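Local atomic coordinates of endoglucanase (Acetivibrio cellulolyticus, PDB entry 5NRM), a protein that is a cellulosomal scaffoldin that probably also cleaves cellulose, and whose type I cohesin domain, the part present here, binds the dockerin of a Cel5 enzyme. Residues G61-G65 with V76-Y81; K29-S33 with G86-T90. All coordinates share one frame; numbering follows the deposited sequence.

Contact 1. Residues G61-G65 with V76-Y81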
loop_
_atom_site.group_PDB
_atom_site.type_symbol
_atom_site.label_atom_id
_atom_site.label_comp_id
_atom_site.label_asym_id
_atom_site.label_seq_id
_atom_site.Cartn_x
_atom_site.Cartn_y
_atom_site.Cartn_z
ATOM N N GLY A 61 10.840 6.879 -5.054
ATOM C CA GLY A 61 11.988 5.987 -5.006
ATOM C C GLY A 61 12.337 5.543 -3.610
ATOM O O GLY A 61 12.986 4.532 -3.427
ATOM N N VAL A 62 12.037 6.364 -2.608
ATOM C CA VAL A 62 12.179 6.006 -1.201
ATOM C C VAL A 62 10.896 5.506 -0.550
ATOM O O VAL A 62 10.920 4.541 0.202
ATOM C CB VAL A 62 12.725 7.202 -0.458
ATOM C CG1 VAL A 62 12.792 6.976 1.055
ATOM C CG2 VAL A 62 14.066 7.624 -1.017
ATOM N N ASN A 63 9.796 6.187 -0.830
ATOM C CA ASN A 63 8.602 6.075 0.019
ATOM C C ASN A 63 7.628 5.047 -0.413
ATOM O O ASN A 63 6.737 4.695 0.360
ATOM C CB ASN A 63 7.863 7.409 -0.007
ATOM C CG ASN A 63 8.595 8.527 0.747
ATOM O OD1 ASN A 63 9.560 8.287 1.493
ATOM N ND2 ASN A 63 8.067 9.711 0.629
ATOM N N PHE A 64 7.715 4.563 -1.640
ATOM C CA PHE A 64 6.641 3.777 -2.231
ATOM C C PHE A 64 7.078 2.448 -2.735
ATOM O O PHE A 64 8.109 2.355 -3.467
ATOM C CB PHE A 64 6.072 4.609 -3.395
ATOM C CG PHE A 64 4.881 3.988 -4.104
ATOM C CD1 PHE A 64 3.556 4.327 -3.768
ATOM C CD2 PHE A 64 5.091 3.137 -5.215
ATOM C CE1 PHE A 64 2.498 3.784 -4.460
ATOM C CE2 PHE A 64 3.993 2.585 -5.883
ATOM C CZ PHE A 64 2.734 2.911 -5.496
ATOM N N GLY A 65 6.280 1.441 -2.527
ATOM C CA GLY A 65 6.529 0.157 -3.132
ATOM C C GLY A 65 5.255 -0.573 -3.524
ATOM O O GLY A 65 4.221 -0.470 -2.852
ATOM N N VAL A 76 0.633 -3.076 -1.729
ATOM C CA VAL A 76 0.969 -1.713 -1.992
ATOM C C VAL A 76 1.380 -1.084 -0.672
ATOM O O VAL A 76 0.708 -1.327 0.347
ATOM C CB VAL A 76 -0.150 -0.942 -2.619
ATOM C CG1 VAL A 76 0.294 0.474 -2.985
ATOM C CG2 VAL A 76 -0.589 -1.650 -3.931
ATOM N N LEU A 77 2.445 -0.268 -0.627
ATOM C CA LEU A 77 2.910 0.321 0.604
ATOM C C LEU A 77 3.416 1.739 0.318
ATOM O O LEU A 77 4.215 1.939 -0.629
ATOM C CB LEU A 77 4.089 -0.512 1.160
ATOM C CG LEU A 77 4.722 0.024 2.455
ATOM C CD1 LEU A 77 3.781 -0.063 3.608
ATOM C CD2 LEU A 77 5.907 -0.869 2.780
ATOM N N PHE A 78 3.104 2.690 1.181
ATOM C CA PHE A 78 3.640 4.040 1.145
ATOM C C PHE A 78 3.964 4.493 2.580
ATOM O O PHE A 78 3.181 4.246 3.514
ATOM C CB PHE A 78 2.642 5.058 0.529
ATOM C CG PHE A 78 3.027 6.487 0.699
ATOM C CD1 PHE A 78 4.027 7.118 -0.111
ATOM C CD2 PHE A 78 2.482 7.223 1.720
ATOM C CE1 PHE A 78 4.391 8.419 0.114
ATOM C CE2 PHE A 78 2.831 8.569 1.946
ATOM C CZ PHE A 78 3.825 9.164 1.168
ATOM N N LEU A 79 5.085 5.204 2.754
ATOM C CA LEU A 79 5.350 5.937 3.972
ATOM C C LEU A 79 6.160 7.163 3.660
ATOM O O LEU A 79 7.127 7.079 2.873
ATOM C CB LEU A 79 6.189 4.994 4.891
ATOM C CG LEU A 79 6.626 5.614 6.244
ATOM C CD1 LEU A 79 5.434 5.923 7.164
ATOM C CD2 LEU A 79 7.643 4.756 6.947
ATOM N N ASP A 80 5.838 8.259 4.303
ATOM C CA ASP A 80 6.727 9.428 4.307
ATOM C C ASP A 80 7.920 9.143 5.155
ATOM O O ASP A 80 7.835 9.295 6.358
ATOM C CB ASP A 80 6.006 10.696 4.810
ATOM C CG ASP A 80 6.931 11.870 5.005
ATOM O OD1 ASP A 80 8.079 11.779 4.478
ATOM O OD2 ASP A 80 6.534 12.795 5.752
ATOM N N TYR A 81 9.018 8.673 4.558
ATOM C CA TYR A 81 10.180 8.241 5.363
ATOM C C TYR A 81 10.717 9.425 6.169
ATOM O O TYR A 81 11.378 9.158 7.179
ATOM C CB TYR A 81 11.310 7.725 4.473
ATOM C CG TYR A 81 11.235 6.243 4.172
ATOM C CD1 TYR A 81 10.030 5.627 3.818
ATOM C CD2 TYR A 81 12.334 5.449 4.270
ATOM C CE1 TYR A 81 9.974 4.284 3.519
ATOM C CE2 TYR A 81 12.287 4.100 3.932
ATOM C CZ TYR A 81 11.107 3.517 3.582
ATOM O OH TYR A 81 10.967 2.182 3.251
HETATM O O HOH W 1 9.254 12.048 1.986
#

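Contact 2. Residues K29-S33 with G86-T90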
loop_
_atom_site.group_PDB
_atom_site.type_symbol
_atom_site.label_atom_id
_atom_site.label_comp_id
_atom_site.label_asym_id
_atom_site.label_seq_id
_atom_site.Cartn_x
_atom_site.Cartn_y
_atom_site.Cartn_z
ATOM N N LYS A 29 -6.433 18.357 4.970
ATOM C CA LYS A 29 -5.224 19.147 5.197
ATOM C C LYS A 29 -4.190 18.383 6.068
ATOM O O LYS A 29 -2.998 18.719 5.970
ATOM C CB LYS A 29 -5.537 20.534 5.792
ATOM C CG LYS A 29 -6.187 21.466 4.758
ATOM C CD LYS A 29 -6.718 22.729 5.438
ATOM C CE LYS A 29 -7.717 23.406 4.511
ATOM N NZ LYS A 29 -7.633 24.861 4.620
ATOM N N ASN A 30 -4.592 17.306 6.775
ATOM C CA ASN A 30 -3.638 16.469 7.520
ATOM C C ASN A 30 -2.872 15.513 6.652
ATOM O O ASN A 30 -1.901 14.878 7.075
ATOM C CB ASN A 30 -4.327 15.720 8.648
ATOM C CG ASN A 30 -4.925 16.666 9.673
ATOM O OD1 ASN A 30 -4.389 17.712 9.939
ATOM N ND2 ASN A 30 -6.048 16.293 10.233
ATOM N N GLY A 31 -3.272 15.423 5.389
ATOM C CA GLY A 31 -2.521 14.630 4.459
ATOM C C GLY A 31 -2.586 13.104 4.651
ATOM O O GLY A 31 -3.358 12.581 5.478
ATOM N N ILE A 32 -1.764 12.394 3.882
ATOM C CA ILE A 32 -1.574 10.975 4.028
ATOM C C ILE A 32 -0.093 10.706 4.181
ATOM O O ILE A 32 0.685 10.979 3.241
ATOM C CB ILE A 32 -2.125 10.199 2.821
ATOM C CG1 ILE A 32 -3.649 10.364 2.703
ATOM C CG2 ILE A 32 -1.691 8.736 2.847
ATOM C CD1 ILE A 32 -4.484 9.823 3.825
ATOM N N SER A 33 0.316 10.168 5.323
ATOM C CA SER A 33 1.697 9.801 5.618
ATOM C C SER A 33 1.984 8.327 5.504
ATOM O O SER A 33 3.150 7.964 5.428
ATOM C CB SER A 33 2.132 10.261 6.996
ATOM O OG SER A 33 2.097 11.680 7.112
ATOM N N GLY A 86 6.743 15.242 4.241
ATOM C CA GLY A 86 6.634 14.440 3.010
ATOM C C GLY A 86 5.314 13.734 2.811
ATOM O O GLY A 86 5.182 12.731 2.094
ATOM N N TYR A 87 4.292 14.133 3.567
ATOM C CA TYR A 87 2.983 13.547 3.373
ATOM C C TYR A 87 2.390 13.966 2.015
ATOM O O TYR A 87 2.736 14.998 1.442
ATOM C CB TYR A 87 1.993 13.858 4.497
ATOM C CG TYR A 87 1.918 15.271 4.926
ATOM C CD1 TYR A 87 2.830 15.768 5.849
ATOM C CD2 TYR A 87 1.006 16.135 4.368
ATOM C CE1 TYR A 87 2.787 17.105 6.247
ATOM C CE2 TYR A 87 0.946 17.443 4.746
ATOM C CZ TYR A 87 1.824 17.930 5.661
ATOM O OH TYR A 87 1.698 19.268 5.965
ATOM N N ILE A 88 1.477 13.110 1.556
ATOM C CA ILE A 88 0.737 13.320 0.286
ATOM C C ILE A 88 -0.362 14.269 0.627
ATOM O O ILE A 88 -1.079 14.113 1.613
ATOM C CB ILE A 88 0.181 11.994 -0.275
ATOM C CG1 ILE A 88 1.284 11.054 -0.642
ATOM C CG2 ILE A 88 -0.802 12.296 -1.403
ATOM C CD1 ILE A 88 0.850 9.658 -0.848
ATOM N N SER A 89 -0.517 15.332 -0.163
ATOM C CA SER A 89 -1.439 16.396 0.123
ATOM C C SER A 89 -2.542 16.611 -0.958
ATOM O O SER A 89 -3.603 17.221 -0.694
ATOM C CB SER A 89 -0.639 17.706 0.208
ATOM O OG SER A 89 0.166 17.843 -1.004
ATOM N N THR A 90 -2.308 16.011 -2.119
ATOM C CA THR A 90 -3.112 16.301 -3.302
ATOM C C THR A 90 -3.822 15.048 -3.758
ATOM O O THR A 90 -3.257 13.980 -3.827
ATOM C CB THR A 90 -2.155 16.784 -4.416
ATOM O OG1 THR A 90 -1.569 17.997 -3.926
ATOM C CG2 THR A 90 -2.916 17.075 -5.710
#

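Contact 1. Residues G61-G65 with V76-Y81
Val62 lays its CG1 methyl over one face of the Tyr81 ring, 3.9 Å from the ring centroid, in a CH-pi contact; its carbonyl O lies over the same face, itself displaced from the ring centre. Phe52 of the dockerin chain meets this tyrosine edge-to-face, so an aromatic residue serves both the fold and the partner. Asn63 fills the corner between the helix 60-63 and strand 73-79. With CG turned beside the backbone N (chi1 -71°), its amide reaches past Leu79 O to the backbone N of Tyr81. Asn63 OD1 takes a nearly straight bond from Tyr81 N (3.1 Å, 167°), although the donor stands 58° out of the carbonyl plane. Asn63 OD1 also lies only 3.0 Å from Leu79 O, another acceptor. Asn63 ND2 donates to a water (3.0 Å) that in turn donates to Asp80 OD1, a carboxylate oxygen also bonded to Thr82. Asn63 CB approaches Phe78 CE1 obliquely at 3.6 Å, while its backbone O accepts from Leu79 N. From there the antiparallel ladder begins: Gly65 N gives 2.8 Å to Leu77 O, and Leu77 N bonds back to Gly65 O. Phe64 and Phe78, a non-hydrogen-bonded pair, share the sheet face turned to the core, where both pack with Phe94 of strand 92-101. Leu77 and Leu79 point to the other face and pack on Leu60 and Ala17 of the dockerin chain, respectively. The phenylalanine pair thus faces inward while Leu77, Leu79 and Tyr81 meet the dockerin, and one asparagine, using both amide ends, probably holds the following chain in the shape that presents Tyr81.

Contact 2. Residues K29-S33 with G86-T90
Ile32 and Ile88 exchange a reciprocal pair of backbone hydrogen bonds, a single antiparallel hydrogen-bonded bridge between two loops. Ile32 N gives to Ile88 O at 2.9 Å, and Ile88 N returns 2.8 Å to Ile32 O, its donor tilted 30° from the carbonyl plane. Apolar contact between these residues is made near the backbone: the two CB atoms stand 4.3 Å apart, and the far end of Ile32 leads away toward Phe3. Branched, apolar isoleucines suit these buried positions. The aromatic contact belongs to Tyr87. Its CG lies between the backbone N and carbonyl carbon (chi1 47°), which swings the ring back along the other loop, with Tyr87 CD2 3.8 Å from Gly31 CA and Asn30 O over one face. Lacking a side chain, Gly31 leaves room for that ring and readily adopts its positive phi of 70°. Among polar groups, Ser33 OG lies against Tyr87 CB at 3.4 Å, a packing contact, while Asn30 O accepts from Ser124 OG in a third loop. Such an isolated beta bridge, with a ring laid against a glycine, ties together two loops that are distant in sequence at one end of the cohesin beta sandwich.

In the fold
Asp80 joins the two sites: its backbone N probably bonds to Ser33 O and its carboxylate OD2 to Gly86 N, so the chain just beyond strand 73-79 is fastened to both loops of contact 2. The Phe78 ring also packs against Ile32 O. Contact 1 is the more deeply buried, binds the two strands of one hairpin, and borders the dockerin interface. Contact 2 is partly buried, links loops far apart in sequence, and touches no other protein chain of the assembly. A sheet ladder with side-chain amide and water bonds gives way to one bridge and loop packing at the domain's end.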